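Local coordinates for uncharacterized protein (Neisseria meningitidis serogroup B, PDB 3OI8) that probably plays a role in magnesium and cobalt transport, this piece being its adenosine-binding pair of CBS domains with a helical N-terminal region, at residues M44-M50 with T145-V149. Numbering follows the deposited sequence.
With ADN (adenosine), chain C.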
HETATM    1  N   MSE A  44      10.455   4.581  10.260  1.00 31.50           N
HETATM    2  CA  MSE A  44      11.514   4.030   9.425  1.00 24.67           C
HETATM    3  C   MSE A  44      12.140   2.748   9.970  1.00 25.69           C
HETATM    4  O   MSE A  44      12.071   2.451  11.167  1.00 30.95           O
HETATM    5  CB  MSE A  44      12.605   5.070   9.188  1.00 25.75           C
HETATM    6  CG  MSE A  44      13.368   5.438  10.443  1.00 34.93           C
HETATM    7 SE   MSE A  44      14.928   6.509  10.005  0.64 40.24          SE
HETATM    8  CE  MSE A  44      15.264   7.263  11.771  1.00101.28           C
ATOM      9  N   ILE A  45      12.732   1.982   9.059  1.00 22.90           N
ATOM     10  CA  ILE A  45      13.592   0.857   9.411  1.00 28.03           C
ATOM     11  C   ILE A  45      15.033   1.349   9.424  1.00 23.11           C
ATOM     12  O   ILE A  45      15.508   1.900   8.434  1.00 24.38           O
ATOM     13  CB  ILE A  45      13.442  -0.265   8.385  1.00 27.74           C
ATOM     14  CG1 ILE A  45      11.986  -0.746   8.371  1.00 30.51           C
ATOM     15  CG2 ILE A  45      14.428  -1.407   8.687  1.00 21.66           C
ATOM     16  CD1 ILE A  45      11.648  -1.602   7.177  1.00 38.73           C
ATOM     17  N   THR A  46      15.729   1.169  10.541  1.00 24.96           N
ATOM     18  CA  THR A  46      17.052   1.772  10.696  1.00 27.43           C
ATOM     19  C   THR A  46      18.080   1.113   9.770  1.00 28.10           C
ATOM     20  O   THR A  46      17.936  -0.061   9.439  1.00 25.31           O
ATOM     21  CB  THR A  46      17.545   1.677  12.146  1.00 32.86           C
ATOM     22  OG1 THR A  46      18.720   2.488  12.292  1.00 33.96           O
ATOM     23  CG2 THR A  46      17.863   0.223  12.507  1.00 34.53           C
ATOM     24  N   ARG A  47      19.117   1.866   9.382  1.00 25.21           N
ATOM     25  CA  ARG A  47      20.126   1.392   8.419  1.00 32.60           C
ATOM     26  C   ARG A  47      20.646  -0.017   8.690  1.00 29.80           C
ATOM     27  O   ARG A  47      20.620  -0.882   7.816  1.00 28.76           O
ATOM     28  CB  ARG A  47      21.316   2.354   8.364  1.00 32.04           C
ATOM     29  CG  ARG A  47      22.426   1.929   7.411  1.00 27.21           C
ATOM     30  CD  ARG A  47      23.672   2.807   7.614  1.00 24.76           C
ATOM     31  NE  ARG A  47      24.237   2.687   8.962  1.00 21.16           N
ATOM     32  CZ  ARG A  47      24.015   3.550   9.958  1.00 30.94           C
ATOM     33  NH1 ARG A  47      23.230   4.602   9.767  1.00 22.50           N
ATOM     34  NH2 ARG A  47      24.584   3.373  11.151  1.00 22.17           N
ATOM     35  N   SER A  48      21.134  -0.250   9.898  1.00 25.41           N
ATOM     36  CA  SER A  48      21.743  -1.534  10.209  1.00 33.68           C
ATOM     37  C   SER A  48      20.767  -2.711  10.093  1.00 36.69           C
ATOM     38  O   SER A  48      21.177  -3.861  10.180  1.00 37.50           O
ATOM     39  CB  SER A  48      22.424  -1.502  11.589  1.00 39.06           C
ATOM     40  OG  SER A  48      21.625  -0.822  12.548  1.00 39.82           O
ATOM     41  N   ARG A  49      19.484  -2.426   9.872  1.00 32.66           N
ATOM     42  CA  ARG A  49      18.472  -3.488   9.781  1.00 30.65           C
ATOM     43  C   ARG A  49      17.809  -3.635   8.404  1.00 36.39           C
ATOM     44  O   ARG A  49      16.973  -4.525   8.202  1.00 42.52           O
ATOM     45  CB  ARG A  49      17.385  -3.282  10.841  1.00 28.40           C
ATOM     46  CG  ARG A  49      17.901  -3.388  12.264  1.00 37.57           C
ATOM     47  CD  ARG A  49      16.790  -3.165  13.283  1.00 41.08           C
ATOM     48  NE  ARG A  49      17.316  -3.162  14.648  1.00 51.40           N
ATOM     49  CZ  ARG A  49      16.587  -2.923  15.733  1.00 57.65           C
ATOM     50  NH1 ARG A  49      15.289  -2.659  15.623  1.00 59.66           N
ATOM     51  NH2 ARG A  49      17.158  -2.942  16.929  1.00 51.91           N
HETATM   52  N   MSE A  50      18.158  -2.770   7.457  1.00 22.83           N
HETATM   53  CA  MSE A  50      17.554  -2.872   6.129  1.00 25.60           C
HETATM   54  C   MSE A  50      18.055  -4.114   5.409  1.00 33.58           C
HETATM   55  O   MSE A  50      19.217  -4.486   5.554  1.00 25.86           O
HETATM   56  CB  MSE A  50      17.943  -1.676   5.274  1.00 28.98           C
HETATM   57  CG  MSE A  50      17.700  -0.343   5.897  1.00 28.67           C
HETATM   58 SE   MSE A  50      18.332   0.988   4.648  0.63 30.93          SE
HETATM   59  CE  MSE A  50      20.208   0.486   4.571  1.00 44.13           C
ATOM     60  N   THR A 145      23.175   7.355   5.053  1.00 25.41           N
ATOM     61  CA  THR A 145      21.912   6.629   5.115  1.00 29.50           C
ATOM     62  C   THR A 145      21.501   6.392   6.565  1.00 31.42           C
ATOM     63  O   THR A 145      22.281   5.841   7.343  1.00 28.30           O
ATOM     64  CB  THR A 145      22.070   5.256   4.419  1.00 21.96           C
ATOM     65  OG1 THR A 145      22.327   5.459   3.030  1.00 26.24           O
ATOM     66  CG2 THR A 145      20.843   4.412   4.584  1.00 21.57           C
ATOM     67  N   SER A 146      20.292   6.819   6.934  1.00 20.28           N
ATOM     68  CA  SER A 146      19.761   6.588   8.280  1.00 28.12           C
ATOM     69  C   SER A 146      18.878   5.351   8.295  1.00 26.13           C
ATOM     70  O   SER A 146      18.751   4.680   9.310  1.00 25.78           O
ATOM     71  CB  SER A 146      18.922   7.781   8.762  1.00 37.64           C
ATOM     72  OG  SER A 146      19.671   8.974   8.742  1.00 52.77           O
ATOM     73  N   GLY A 147      18.239   5.070   7.168  1.00 21.96           N
ATOM     74  CA  GLY A 147      17.400   3.893   7.057  1.00 21.75           C
ATOM     75  C   GLY A 147      16.505   4.012   5.840  1.00 23.36           C
ATOM     76  O   GLY A 147      16.843   4.693   4.873  1.00 17.44           O
ATOM     77  N   LEU A 148      15.365   3.340   5.881  1.00 11.35           N
ATOM     78  CA  LEU A 148      14.415   3.406   4.776  1.00 14.69           C
ATOM     79  C   LEU A 148      13.017   3.499   5.382  1.00 19.71           C
ATOM     80  O   LEU A 148      12.837   3.231   6.583  1.00 21.54           O
ATOM     81  CB  LEU A 148      14.563   2.186   3.844  1.00 19.00           C
ATOM     82  CG  LEU A 148      14.242   0.780   4.368  1.00 23.94           C
ATOM     83  CD1 LEU A 148      12.738   0.536   4.454  1.00 24.70           C
ATOM     84  CD2 LEU A 148      14.882  -0.296   3.464  1.00 20.76           C
ATOM     85  N   VAL A 149      12.050   3.919   4.577  1.00 20.02           N
ATOM     86  CA  VAL A 149      10.666   4.017   5.038  1.00 16.22           C
ATOM     87  C   VAL A 149       9.738   3.597   3.904  1.00 19.15           C
ATOM     88  O   VAL A 149      10.014   3.886   2.721  1.00 19.29           O
ATOM     89  CB  VAL A 149      10.329   5.442   5.614  1.00 24.30           C
ATOM     90  CG1 VAL A 149      10.602   6.538   4.596  1.00 18.88           C
ATOM     91  CG2 VAL A 149       8.880   5.505   6.139  1.00 19.54           C
TER
HETATM   92  O5' ADN C   2       7.958  -6.625   4.106  1.00 77.59           O
HETATM   93  C5' ADN C   2       7.197  -6.766   5.278  1.00 77.88           C
HETATM   94  C4' ADN C   2       7.623  -5.692   6.325  1.00 84.07           C
HETATM   95  O4' ADN C   2       9.077  -5.639   6.428  1.00 82.79           O
HETATM   96  C3' ADN C   2       7.128  -4.288   5.916  1.00 85.97           C
HETATM   97  O3' ADN C   2       6.000  -3.944   6.675  1.00 88.85           O
HETATM   98  C2' ADN C   2       8.279  -3.363   6.230  1.00 83.67           C
HETATM   99  O2' ADN C   2       8.142  -2.837   7.531  1.00 85.15           O
HETATM  100  C1' ADN C   2       9.517  -4.259   6.215  1.00 79.19           C
HETATM  101  N9  ADN C   2      10.250  -4.154   4.954  1.00 68.45           N
HETATM  102  C8  ADN C   2       9.673  -4.112   3.546  1.00 61.71           C
HETATM  103  N7  ADN C   2      10.830  -4.053   2.586  1.00 58.33           N
HETATM  104  C5  ADN C   2      12.129  -4.070   3.410  1.00 59.85           C
HETATM  105  C6  ADN C   2      13.631  -4.038   2.994  1.00 46.99           C
HETATM  106  N6  ADN C   2      13.988  -4.028   1.575  1.00 29.86           N
HETATM  107  N1  ADN C   2      14.666  -4.064   4.020  1.00 48.94           N
HETATM  108  C2  ADN C   2      14.295  -4.126   5.495  1.00 52.25           C
HETATM  109  N3  ADN C   2      12.821  -4.161   5.904  1.00 55.88           N
HETATM  110  C4  ADN C   2      11.766  -4.134   4.860  1.00 63.11           C
HETATM  111  O   HOH W   1      19.098   5.102  11.994  1.00 43.03           O
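I45 and L148 pair across two antiparallel strands and illustrate how tandem CBS domains are stitched together: the short strand 45-46 of the first CBS domain is the outermost strand, within this chain, of the sheet whose other strands belong to the second. The backbone provides the frame. I45 N reaches L148 O at 2.8 Å, and L148 N returns a bond to I45 O, closing the hydrogen-bonded pair. Beyond it, S146 and G147 both face V138 on the neighbouring strand, a classic beta bulge. At the backbone angles of G147 a side chain would press on the preceding carbonyl oxygen and would also run into I45 O, which its CA approaches to 3.1 Å.

Where the first strand turns into a 3-10 segment, R47 continues the polar grip. Its N bonds to S146 O from above the carbonyl plane; a water bridges that same oxygen to T46 OG1, so S146 O receives two donors. The hydroxyl of T145 instead bonds to K81 O.

I45, L148 and M50 line the adenosine pocket. I45 and L148 run alongside each other on the same face of the sheet, with their CD1 atoms 3.6 Å apart, and I45 CD1 comes 3.1 Å from adenosine N3. M50 and L148 overlap with their chains running opposite ways, M50 CG against L148 CD2, and the bend at chi3 (-61°) carries M50 CE away from the adenine to T145 CG2. Both CD2 of L148 and CA of M50 also approach the base, while D153 and N51 help to bind adenosine as hydrogen-bonding partners.

At the far end, the R47 guanidinium presents its edge to T145 O, which NH1 meets at 2.9 Å within the carbonyl plane.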